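Local coordinates for beta-hexosaminidase (Neisseria gonorrhoeae, PDB 6JTJ), which hydrolyses terminal non-reducing N-acetylhexosamine residues from beta-N-acetylhexosaminides and probably serves peptidoglycan recycling, at residues I51-L56 with T87-I92; T152-A156 with V362-M366; A201-K206 with Y352-L357; I307-A311 with E333-F338. One frame throughout, in Å; residues are numbered along the deposited sequence.

Contact 1: residues I51-L56 with T87-I92; sequences IAAFRL and TLTAEI
Arg-55 lies across Thr-87 and grips Glu-91 on the neighbouring helix. Its CB already passes within 3.8 Å of Glu-91 OE2. Beyond CG the chain bends twice, with chi2 at -59° and chi3 at -53°. These bends fold it back over the helix, and CD stays beside OE2. NE then donates to Glu-91 OE2 at 2.8 Å, with the acceptor near the guanidinium plane. CZ sits over Thr-87 CG2 at 3.4 Å, so the methyl covers the centre of one guanidinium face. At the tip, NH2 donates to Glu-91 OE1 at 3.0 Å. The salt bridge is therefore side-on and two-pronged, although the carboxylate plane is turned 42° from the guanidinium plane.

The loop 51-56 follows strand 47-49 of the TIM-type barrel of this glycoside hydrolase family 3 enzyme. Helix 82-94, which carries Glu-91, belongs to the outer layer of the same barrel, between strands 69-74 and 101-108.

Glu-91 OE2 takes a second bond from the backbone N of Leu-56, at 2.9 Å. This donor and Arg-55 NE come from opposite faces of the carboxylate, which should fix its rotation. The Leu-56 side chain runs past Glu-91 in the opposite sense, with CD1 against Glu-91 CG. Its other methyl, CD2, touches Leu-88 CD1 and Ile-92 CG1. Deeper in, Ile-51 and Leu-88 meet tip to tip, and their CD1 atoms are tight at 3.5 Å. Thr-87 turns its hydroxyl back to Glu-83 O within the helix.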
loop_
_atom_site.group_PDB
_atom_site.type_symbol
_atom_site.label_atom_id
_atom_site.label_comp_id
_atom_site.label_asym_id
_atom_site.label_seq_id
_atom_site.Cartn_x
_atom_site.Cartn_y
_atom_site.Cartn_z
ATOM N N ILE C 51 19.002 -3.675 -10.571
ATOM C CA ILE C 51 19.326 -3.880 -11.972
ATOM C C ILE C 51 18.049 -3.988 -12.781
ATOM O O ILE C 51 16.973 -4.220 -12.236
ATOM C CB ILE C 51 20.262 -5.088 -12.177
ATOM C CG1 ILE C 51 19.686 -6.341 -11.526
ATOM C CG2 ILE C 51 21.632 -4.775 -11.574
ATOM C CD1 ILE C 51 20.419 -7.610 -11.910
ATOM N N ALA C 52 18.181 -3.800 -14.089
ATOM C CA ALA C 52 17.025 -3.555 -14.937
ATOM C C ALA C 52 16.245 -4.802 -15.280
ATOM O O ALA C 52 15.011 -4.798 -15.229
ATOM C CB ALA C 52 17.466 -2.845 -16.204
ATOM N N ALA C 53 16.936 -5.868 -15.646
ATOM C CA ALA C 53 16.248 -7.014 -16.238
ATOM C C ALA C 53 16.895 -8.343 -15.866
ATOM O O ALA C 53 17.328 -8.519 -14.721
ATOM C CB ALA C 53 16.144 -6.827 -17.757
ATOM N N PHE C 54 16.960 -9.284 -16.805
ATOM C CA PHE C 54 17.296 -10.668 -16.474
ATOM C C PHE C 54 18.802 -10.972 -16.416
ATOM O O PHE C 54 19.211 -11.924 -15.751
ATOM C CB PHE C 54 16.618 -11.609 -17.467
ATOM C CG PHE C 54 15.143 -11.348 -17.643
ATOM C CD1 PHE C 54 14.286 -11.349 -16.545
ATOM C CD2 PHE C 54 14.613 -11.107 -18.902
ATOM C CE1 PHE C 54 12.931 -11.111 -16.699
ATOM C CE2 PHE C 54 13.254 -10.875 -19.066
ATOM C CZ PHE C 54 12.414 -10.878 -17.965
ATOM N N ARG C 55 19.611 -10.172 -17.108
ATOM C CA ARG C 55 21.058 -10.373 -17.179
ATOM C C ARG C 55 21.752 -9.034 -17.101
ATOM O O ARG C 55 21.210 -8.033 -17.549
ATOM C CB ARG C 55 21.439 -11.042 -18.503
ATOM C CG ARG C 55 20.896 -12.454 -18.694
ATOM C CD ARG C 55 21.361 -13.417 -17.605
ATOM N NE ARG C 55 22.821 -13.433 -17.446
ATOM C CZ ARG C 55 23.670 -14.077 -18.250
ATOM N NH1 ARG C 55 23.224 -14.772 -19.294
ATOM N NH2 ARG C 55 24.979 -14.030 -18.014
ATOM N N LEU C 56 22.949 -9.001 -16.529
ATOM C CA LEU C 56 23.670 -7.741 -16.399
ATOM C C LEU C 56 24.080 -7.200 -17.754
ATOM O O LEU C 56 24.521 -7.953 -18.611
ATOM C CB LEU C 56 24.937 -7.920 -15.565
ATOM C CG LEU C 56 24.800 -8.362 -14.113
ATOM C CD1 LEU C 56 26.175 -8.391 -13.461
ATOM C CD2 LEU C 56 23.841 -7.471 -13.335
ATOM N N THR C 87 22.064 -17.787 -12.986
ATOM C CA THR C 87 23.065 -17.168 -13.848
ATOM C C THR C 87 23.260 -15.704 -13.465
ATOM O O THR C 87 24.385 -15.212 -13.389
ATOM C CB THR C 87 22.624 -17.234 -15.324
ATOM O OG1 THR C 87 22.200 -18.564 -15.629
ATOM C CG2 THR C 87 23.749 -16.855 -16.245
ATOM N N LEU C 88 22.147 -15.024 -13.215
ATOM C CA LEU C 88 22.187 -13.638 -12.798
ATOM C C LEU C 88 22.928 -13.460 -11.472
ATOM O O LEU C 88 23.789 -12.598 -11.363
ATOM C CB LEU C 88 20.767 -13.069 -12.695
ATOM C CG LEU C 88 20.649 -11.646 -12.172
ATOM C CD1 LEU C 88 21.485 -10.706 -13.023
ATOM C CD2 LEU C 88 19.188 -11.211 -12.147
ATOM N N THR C 89 22.596 -14.258 -10.466
ATOM C CA THR C 89 23.223 -14.082 -9.160
ATOM C C THR C 89 24.702 -14.436 -9.239
ATOM O O THR C 89 25.529 -13.796 -8.599
ATOM C CB THR C 89 22.522 -14.876 -8.037
ATOM O OG1 THR C 89 22.465 -16.265 -8.362
ATOM C CG2 THR C 89 21.095 -14.363 -7.820
ATOM N N ALA C 90 25.029 -15.454 -10.032
ATOM C CA ALA C 90 26.414 -15.878 -10.174
ATOM C C ALA C 90 27.245 -14.761 -10.788
ATOM O O ALA C 90 28.306 -14.425 -10.269
ATOM C CB ALA C 90 26.507 -17.135 -11.012
ATOM N N GLU C 91 26.752 -14.160 -11.865
ATOM C CA GLU C 91 27.500 -13.090 -12.511
ATOM C C GLU C 91 27.602 -11.837 -11.634
ATOM O O GLU C 91 28.589 -11.129 -11.701
ATOM C CB GLU C 91 26.953 -12.779 -13.916
ATOM C CG GLU C 91 25.621 -12.058 -13.975
ATOM C CD GLU C 91 25.148 -11.815 -15.397
ATOM O OE1 GLU C 91 26.003 -11.821 -16.291
ATOM O OE2 GLU C 91 23.931 -11.625 -15.646
ATOM N N ILE C 92 26.598 -11.572 -10.803
ATOM C CA ILE C 92 26.704 -10.491 -9.822
ATOM C C ILE C 92 27.815 -10.782 -8.814
ATOM O O ILE C 92 28.599 -9.898 -8.475
ATOM C CB ILE C 92 25.365 -10.270 -9.067
ATOM C CG1 ILE C 92 24.350 -9.602 -10.000
ATOM C CG2 ILE C 92 25.565 -9.417 -7.819
ATOM C CD1 ILE C 92 22.910 -9.731 -9.549
#

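Contact 2: residues T152-A156 with V362-M366; sequences TELSA and VQAVM
Ala-156 CB fits between two side chains of helix 359-367. Val-362 CG1 and Met-366 CE each lie 3.6 Å from this Ala-156 CB. The Val-362 methyl also rests on the backbone O of Thr-152, at 3.5 Å. Thr-152 CG2 makes the next set of contacts. It touches Val-362 CG1, Val-365 CG1 and Met-366 CG, each 3.8 Å from Thr-152 CG2. The Thr-152 and Met-366 side chains pass in opposite directions. A bend at the end of Met-366, with chi3 at -25°, directs its CE to Ala-156. No hydrogen bond crosses, and the join is apolar.

Here helix 359-367, the second last of the chain and beyond the last barrel strand 321-323, packs on the end of helix 136-155 of the TIM-type barrel.

The next shell holds these groups in place. At Thr-152, chi1 of -56° sends the CG2 methyl to the other helix and turns OG1 back to Arg-148 O. Ser-155 offers only CB to Val-362 CG2 across the contact, and its OG is bonded to Gly-203 O. Phe-371 of helix 369-382 packs against Thr-152, Glu-153 and Met-366. Further out, Glu-153 OE2 bonds to Thr-119 OG1 and Gln-375 NE2.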
loop_
_atom_site.group_PDB
_atom_site.type_symbol
_atom_site.label_atom_id
_atom_site.label_comp_id
_atom_site.label_asym_id
_atom_site.label_seq_id
_atom_site.Cartn_x
_atom_site.Cartn_y
_atom_site.Cartn_z
ATOM N N THR C 152 15.248 -21.594 1.828
ATOM C CA THR C 152 15.994 -22.626 1.107
ATOM C C THR C 152 15.862 -22.463 -0.406
ATOM O O THR C 152 16.846 -22.534 -1.125
ATOM C CB THR C 152 15.571 -24.043 1.524
ATOM O OG1 THR C 152 15.713 -24.204 2.942
ATOM C CG2 THR C 152 16.451 -25.080 0.821
ATOM N N GLU C 153 14.653 -22.216 -0.890
ATOM C CA GLU C 153 14.451 -22.098 -2.318
ATOM C C GLU C 153 15.200 -20.898 -2.859
ATOM O O GLU C 153 15.696 -20.931 -3.993
ATOM C CB GLU C 153 12.953 -22.022 -2.649
ATOM C CG GLU C 153 12.222 -23.315 -2.338
ATOM C CD GLU C 153 10.745 -23.309 -2.713
ATOM O OE1 GLU C 153 10.214 -22.287 -3.168
ATOM O OE2 GLU C 153 10.091 -24.346 -2.532
ATOM N N LEU C 154 15.268 -19.822 -2.071
ATOM C CA LEU C 154 15.993 -18.639 -2.515
ATOM C C LEU C 154 17.491 -18.872 -2.438
ATOM O O LEU C 154 18.230 -18.442 -3.322
ATOM C CB LEU C 154 15.618 -17.413 -1.683
ATOM C CG LEU C 154 14.244 -16.806 -1.915
ATOM C CD1 LEU C 154 13.969 -15.796 -0.812
ATOM C CD2 LEU C 154 14.161 -16.146 -3.280
ATOM N N SER C 155 17.927 -19.563 -1.393
ATOM C CA SER C 155 19.342 -19.864 -1.220
ATOM C C SER C 155 19.899 -20.676 -2.398
ATOM O O SER C 155 21.020 -20.456 -2.831
ATOM C CB SER C 155 19.569 -20.615 0.088
ATOM O OG SER C 155 19.218 -19.824 1.200
ATOM N N ALA C 156 19.073 -21.571 -2.938
ATOM C CA ALA C 156 19.441 -22.358 -4.119
ATOM C C ALA C 156 19.728 -21.508 -5.329
ATOM O O ALA C 156 20.385 -21.986 -6.257
ATOM C CB ALA C 156 18.345 -23.343 -4.455
ATOM N N VAL C 362 22.628 -26.838 -0.914
ATOM C CA VAL C 362 21.220 -26.511 -1.028
ATOM C C VAL C 362 20.495 -27.376 -2.081
ATOM O O VAL C 362 19.393 -27.865 -1.828
ATOM C CB VAL C 362 21.003 -25.041 -1.365
ATOM C CG1 VAL C 362 19.521 -24.817 -1.424
ATOM C CG2 VAL C 362 21.611 -24.115 -0.313
ATOM N N GLN C 363 21.111 -27.574 -3.245
ATOM C CA GLN C 363 20.534 -28.489 -4.255
ATOM C C GLN C 363 20.355 -29.914 -3.669
ATOM O O GLN C 363 19.328 -30.571 -3.866
ATOM C CB GLN C 363 21.386 -28.528 -5.514
ATOM C CG GLN C 363 21.461 -27.255 -6.413
ATOM C CD GLN C 363 22.330 -27.589 -7.619
ATOM O OE1 GLN C 363 23.192 -28.458 -7.504
ATOM N NE2 GLN C 363 22.081 -26.975 -8.784
ATOM N N ALA C 364 21.312 -30.363 -2.869
ATOM C CA ALA C 364 21.171 -31.656 -2.199
ATOM C C ALA C 364 19.940 -31.675 -1.267
ATOM O O ALA C 364 19.127 -32.614 -1.277
ATOM C CB ALA C 364 22.450 -31.991 -1.419
ATOM N N VAL C 365 19.849 -30.691 -0.380
ATOM C CA VAL C 365 18.761 -30.681 0.628
ATOM C C VAL C 365 17.380 -30.616 -0.055
ATOM O O VAL C 365 16.412 -31.214 0.417
ATOM C CB VAL C 365 18.958 -29.617 1.733
ATOM C CG1 VAL C 365 18.591 -28.256 1.204
ATOM C CG2 VAL C 365 18.117 -29.927 2.983
ATOM N N MET C 366 17.309 -29.948 -1.201
ATOM C CA MET C 366 16.030 -29.807 -1.900
ATOM C C MET C 366 15.544 -31.100 -2.547
ATOM O O MET C 366 14.363 -31.248 -2.823
ATOM C CB MET C 366 16.099 -28.682 -2.921
ATOM C CG MET C 366 16.106 -27.342 -2.234
ATOM S SD MET C 366 15.857 -25.928 -3.303
ATOM C CE MET C 366 16.355 -26.250 -5.026
#

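Contact 3: residues A201-K206 with Y352-L357; sequences AKGGMK and YMENSL
Gly-204 is packed closely against Asn-355, Ser-356 and Leu-357. It is the C-prime residue of the Schellman motif that ends helix 186-202 of the TIM-type barrel, and its phi is positive. With no side chain there, Leu-357 CG comes to 3.7 Å from Gly-204 CA. Gly-204 O takes a nearly straight bond from Ser-356 N, at 2.9 Å and 167°. This donor uses a lone pair in the carbonyl plane. Ser-356 OG adds a weak bond to the same oxygen. Asn-355 OD1 accepts from Leu-357 N at 2.9 Å, forming an Asx turn. Asn-355 ND2 is held from outside by Ser-155 OG and Ile-159 O.

At the other end the backbones stand farther apart, with CA of Lys-206 6.0 Å from CA of Met-353. A water accepts from Lys-206 N and donates to Met-353 O, so it bridges the two backbones. Beyond it, the Lys-206 chain crosses the exposed ring of Tyr-352 at about a right angle. Tyr-352 OH bonds to Gly-251 O. Lys-206 CE makes a CH-pi contact over the ring face, and NZ forms a cation-pi interaction with it. That NZ also donates to Tyr-352 O at 3.0 Å, arriving nearly in line with the C=O bond.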
loop_
_atom_site.group_PDB
_atom_site.type_symbol
_atom_site.label_atom_id
_atom_site.label_comp_id
_atom_site.label_asym_id
_atom_site.label_seq_id
_atom_site.Cartn_x
_atom_site.Cartn_y
_atom_site.Cartn_z
ATOM N N ALA C 201 16.886 -19.506 9.132
ATOM C CA ALA C 201 18.289 -19.868 9.408
ATOM C C ALA C 201 18.593 -21.293 8.936
ATOM O O ALA C 201 19.665 -21.563 8.418
ATOM C CB ALA C 201 18.588 -19.708 10.887
ATOM N N LYS C 202 17.626 -22.195 9.057
ATOM C CA LYS C 202 17.784 -23.529 8.459
ATOM C C LYS C 202 18.001 -23.451 6.969
ATOM O O LYS C 202 18.766 -24.239 6.412
ATOM C CB LYS C 202 16.578 -24.399 8.743
ATOM C CG LYS C 202 16.753 -25.206 9.993
ATOM C CD LYS C 202 15.502 -25.975 10.345
ATOM C CE LYS C 202 15.524 -26.431 11.783
ATOM N NZ LYS C 202 16.867 -26.784 12.314
ATOM N N GLY C 203 17.343 -22.495 6.325
ATOM C CA GLY C 203 17.507 -22.286 4.898
ATOM C C GLY C 203 18.690 -21.423 4.519
ATOM O O GLY C 203 18.833 -21.051 3.355
ATOM N N GLY C 204 19.529 -21.085 5.489
ATOM C CA GLY C 204 20.757 -20.345 5.242
ATOM C C GLY C 204 20.696 -18.845 5.494
ATOM O O GLY C 204 21.692 -18.153 5.273
ATOM N N MET C 205 19.553 -18.328 5.950
ATOM C CA MET C 205 19.321 -16.875 5.943
ATOM C C MET C 205 19.097 -16.271 7.320
ATOM O O MET C 205 18.498 -16.879 8.186
ATOM C CB MET C 205 18.106 -16.548 5.072
ATOM C CG MET C 205 18.253 -16.937 3.606
ATOM S SD MET C 205 16.941 -16.241 2.577
ATOM C CE MET C 205 17.672 -16.489 0.945
ATOM N N LYS C 206 19.524 -15.019 7.460
ATOM C CA LYS C 206 19.145 -14.167 8.572
ATOM C C LYS C 206 17.795 -13.481 8.311
ATOM O O LYS C 206 17.182 -13.693 7.270
ATOM C CB LYS C 206 20.219 -13.102 8.788
ATOM C CG LYS C 206 21.615 -13.672 9.034
ATOM C CD LYS C 206 21.633 -14.591 10.236
ATOM C CE LYS C 206 23.056 -14.870 10.675
ATOM N NZ LYS C 206 23.880 -15.394 9.544
ATOM N N TYR C 352 27.470 -10.515 8.312
ATOM C CA TYR C 352 26.474 -11.247 9.085
ATOM C C TYR C 352 25.270 -11.686 8.220
ATOM O O TYR C 352 24.670 -12.720 8.484
ATOM C CB TYR C 352 26.006 -10.387 10.253
ATOM C CG TYR C 352 25.124 -11.099 11.261
ATOM C CD1 TYR C 352 25.633 -12.104 12.092
ATOM C CD2 TYR C 352 23.789 -10.751 11.399
ATOM C CE1 TYR C 352 24.826 -12.741 13.028
ATOM C CE2 TYR C 352 22.978 -11.372 12.325
ATOM C CZ TYR C 352 23.488 -12.370 13.130
ATOM O OH TYR C 352 22.646 -12.975 14.034
ATOM N N MET C 353 24.957 -10.934 7.164
ATOM C CA MET C 353 23.832 -11.269 6.275
ATOM C C MET C 353 24.160 -12.266 5.161
ATOM O O MET C 353 23.258 -12.685 4.442
ATOM C CB MET C 353 23.267 -9.992 5.652
ATOM C CG MET C 353 22.638 -9.040 6.670
ATOM S SD MET C 353 21.839 -7.633 5.877
ATOM C CE MET C 353 23.116 -6.969 4.808
ATOM N N GLU C 354 25.432 -12.622 4.988
ATOM C CA GLU C 354 25.805 -13.554 3.924
ATOM C C GLU C 354 25.110 -14.887 4.157
ATOM O O GLU C 354 24.941 -15.320 5.292
ATOM C CB GLU C 354 27.321 -13.784 3.807
ATOM C CG GLU C 354 27.744 -14.052 2.363
ATOM C CD GLU C 354 29.254 -14.057 2.158
ATOM O OE1 GLU C 354 29.728 -13.890 0.994
ATOM O OE2 GLU C 354 29.970 -14.215 3.181
ATOM N N ASN C 355 24.670 -15.507 3.068
ATOM C CA ASN C 355 24.037 -16.806 3.160
ATOM C C ASN C 355 25.012 -17.817 3.757
ATOM O O ASN C 355 26.192 -17.821 3.414
ATOM C CB ASN C 355 23.580 -17.308 1.800
ATOM C CG ASN C 355 22.461 -18.321 1.923
ATOM O OD1 ASN C 355 22.689 -19.439 2.356
ATOM N ND2 ASN C 355 21.257 -17.940 1.520
ATOM N N SER C 356 24.520 -18.650 4.657
ATOM C CA SER C 356 25.372 -19.592 5.354
ATOM C C SER C 356 25.454 -20.967 4.656
ATOM O O SER C 356 26.246 -21.790 5.058
ATOM C CB SER C 356 24.921 -19.711 6.828
ATOM O OG SER C 356 23.637 -20.289 6.928
ATOM N N LEU C 357 24.624 -21.222 3.639
ATOM C CA LEU C 357 24.620 -22.512 2.924
ATOM C C LEU C 357 25.289 -22.432 1.574
ATOM O O LEU C 357 25.032 -21.498 0.823
ATOM C CB LEU C 357 23.191 -22.982 2.685
ATOM C CG LEU C 357 22.321 -23.382 3.872
ATOM C CD1 LEU C 357 21.009 -23.944 3.340
ATOM C CD2 LEU C 357 23.005 -24.406 4.756
HETATM O O HOH W 1 20.953 -14.000 5.262
#

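Contact 4: residues I307-A311 with E333-F338; sequences IKERA and ELRDGF
Lys-308 runs extended through chi2 and chi3, then turns at its last torsion (chi4 -69°) to bring NZ onto Leu-334 and Asp-336. Leu-334, with chi1 at 175°, swings its CG away from the backbone N and carries CD1 toward Ala-311.

Lys-308 NZ donates to Asp-336 O at 2.8 Å and to Leu-334 O at 3.2 Å. It stands above both carbonyl planes. CE lies 3.3 Å from Glu-333 O on the way. The ammonium thus sits at the carboxy-terminal end of helix 328-335, where its positive charge would be expected to suit the helix dipole. The Asp-336 carboxylate does not bind it directly.

The apolar part lies alongside. Ile-307 CG2 meets Leu-334 CB at 4.0 Å and also packs on the end of Glu-333. The two apolar side chains cross at about a right angle. Leu-334 CD1 closes on Ala-311 CB at 3.8 Å. After the helix, a type II turn from Arg-335 to Phe-338 reverses the chain, and Phe-338 packs on Pro-46 and Ala-68.

Both helices belong to the outer layer of the TIM-type barrel. Helix 307-317 is the crossover helix between parallel strands 290-295 and 321-323, and strand 290-295 carries Asp-294, the predicted nucleophile.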
loop_
_atom_site.group_PDB
_atom_site.type_symbol
_atom_site.label_atom_id
_atom_site.label_comp_id
_atom_site.label_asym_id
_atom_site.label_seq_id
_atom_site.Cartn_x
_atom_site.Cartn_y
_atom_site.Cartn_z
ATOM N N ILE C 307 19.900 13.425 -4.672
ATOM C CA ILE C 307 20.155 12.110 -4.105
ATOM C C ILE C 307 21.311 12.118 -3.108
ATOM O O ILE C 307 21.208 11.497 -2.042
ATOM C CB ILE C 307 20.388 11.053 -5.195
ATOM C CG1 ILE C 307 20.451 9.652 -4.581
ATOM C CG2 ILE C 307 21.648 11.342 -6.007
ATOM C CD1 ILE C 307 19.133 9.171 -4.003
ATOM N N LYS C 308 22.372 12.867 -3.417
ATOM C CA LYS C 308 23.519 12.975 -2.521
ATOM C C LYS C 308 23.082 13.508 -1.178
ATOM O O LYS C 308 23.511 13.007 -0.139
ATOM C CB LYS C 308 24.607 13.890 -3.095
ATOM C CG LYS C 308 25.396 13.268 -4.234
ATOM C CD LYS C 308 26.414 14.253 -4.812
ATOM C CE LYS C 308 27.298 13.615 -5.875
ATOM N NZ LYS C 308 28.238 12.593 -5.305
ATOM N N GLU C 309 22.241 14.533 -1.192
ATOM C CA GLU C 309 21.782 15.127 0.047
ATOM C C GLU C 309 20.874 14.157 0.820
ATOM O O GLU C 309 20.979 14.055 2.038
ATOM C CB GLU C 309 21.085 16.470 -0.234
ATOM C CG GLU C 309 20.496 17.170 0.978
ATOM C CD GLU C 309 21.515 17.530 2.048
ATOM O OE1 GLU C 309 22.736 17.512 1.792
ATOM O OE2 GLU C 309 21.080 17.839 3.187
ATOM N N ARG C 310 19.988 13.477 0.095
ATOM C CA ARG C 310 19.036 12.527 0.691
ATOM C C ARG C 310 19.792 11.358 1.363
ATOM O O ARG C 310 19.511 11.009 2.516
ATOM C CB ARG C 310 17.961 12.063 -0.337
ATOM C CG ARG C 310 16.695 12.853 -0.147
ATOM C CD ARG C 310 15.563 12.481 -1.060
ATOM N NE ARG C 310 15.604 13.128 -2.373
ATOM C CZ ARG C 310 15.868 12.570 -3.566
ATOM N NH1 ARG C 310 15.841 13.348 -4.648
ATOM N NH2 ARG C 310 16.152 11.273 -3.714
ATOM N N ALA C 311 20.819 10.851 0.680
ATOM C CA ALA C 311 21.716 9.851 1.272
ATOM C C ALA C 311 22.454 10.383 2.498
ATOM O O ALA C 311 22.516 9.709 3.532
ATOM C CB ALA C 311 22.705 9.354 0.253
ATOM N N GLU C 333 24.661 9.225 -10.285
ATOM C CA GLU C 333 24.849 10.536 -9.692
ATOM C C GLU C 333 25.430 10.433 -8.278
ATOM O O GLU C 333 26.362 11.141 -7.929
ATOM C CB GLU C 333 23.513 11.281 -9.670
ATOM C CG GLU C 333 23.619 12.734 -9.247
ATOM C CD GLU C 333 22.277 13.436 -9.210
ATOM O OE1 GLU C 333 21.374 13.061 -9.999
ATOM O OE2 GLU C 333 22.137 14.381 -8.404
ATOM N N LEU C 334 24.856 9.558 -7.458
ATOM C CA LEU C 334 25.294 9.428 -6.071
ATOM C C LEU C 334 26.742 8.958 -5.974
ATOM O O LEU C 334 27.515 9.502 -5.190
ATOM C CB LEU C 334 24.381 8.456 -5.312
ATOM C CG LEU C 334 24.770 8.106 -3.878
ATOM C CD1 LEU C 334 24.783 9.339 -2.985
ATOM C CD2 LEU C 334 23.818 7.051 -3.335
ATOM N N ARG C 335 27.095 7.943 -6.759
ATOM C CA ARG C 335 28.422 7.330 -6.636
ATOM C C ARG C 335 29.567 8.205 -7.159
ATOM O O ARG C 335 30.706 8.049 -6.737
ATOM C CB ARG C 335 28.455 5.966 -7.312
ATOM C CG ARG C 335 28.406 5.984 -8.819
ATOM C CD ARG C 335 27.997 4.620 -9.320
ATOM N NE ARG C 335 27.903 4.552 -10.773
ATOM C CZ ARG C 335 28.907 4.263 -11.592
ATOM N NH1 ARG C 335 30.121 4.006 -11.125
ATOM N NH2 ARG C 335 28.689 4.226 -12.899
ATOM N N ASP C 336 29.255 9.131 -8.063
ATOM C CA ASP C 336 30.265 10.006 -8.647
ATOM C C ASP C 336 30.821 10.988 -7.624
ATOM O O ASP C 336 30.121 11.910 -7.190
ATOM C CB ASP C 336 29.669 10.772 -9.829
ATOM C CG ASP C 336 30.671 11.687 -10.478
ATOM O OD1 ASP C 336 31.730 11.192 -10.906
ATOM O OD2 ASP C 336 30.410 12.901 -10.547
ATOM N N GLY C 337 32.080 10.795 -7.247
ATOM C CA GLY C 337 32.718 11.626 -6.229
ATOM C C GLY C 337 32.224 11.342 -4.828
ATOM O O GLY C 337 32.334 12.185 -3.942
ATOM N N PHE C 338 31.655 10.152 -4.634
ATOM C CA PHE C 338 31.046 9.774 -3.355
ATOM C C PHE C 338 32.116 9.482 -2.323
ATOM O O PHE C 338 33.029 8.718 -2.585
ATOM C CB PHE C 338 30.179 8.528 -3.545
ATOM C CG PHE C 338 29.463 8.084 -2.303
ATOM C CD1 PHE C 338 28.396 8.819 -1.800
ATOM C CD2 PHE C 338 29.852 6.928 -1.636
ATOM C CE1 PHE C 338 27.732 8.410 -0.650
ATOM C CE2 PHE C 338 29.191 6.513 -0.492
ATOM C CZ PHE C 338 28.130 7.256 0.002
HETATM O O HOH W 2 19.751 13.990 -7.085
#

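All four contacts lie around one TIM-type barrel. Contact 1 comes first along the chain and closes before contact 2 opens. Contacts 3 and 4 fall between the two segments of contact 2, and contact 4 also falls between those of contact 3. Contacts 2 and 3 touch, with centres 12 Å apart. Together they join the C-terminal part of the chain, after the last barrel strand, to the ends of outer helices 136-155 and 186-202. Contact 1 does not touch them; its centre is 19 Å from that of contact 2. The centre of contact 4 lies 37 Å from that of contact 2 but 24 Å from that of contact 1. Contacts 1 and 4 pack the barrel's own elements together.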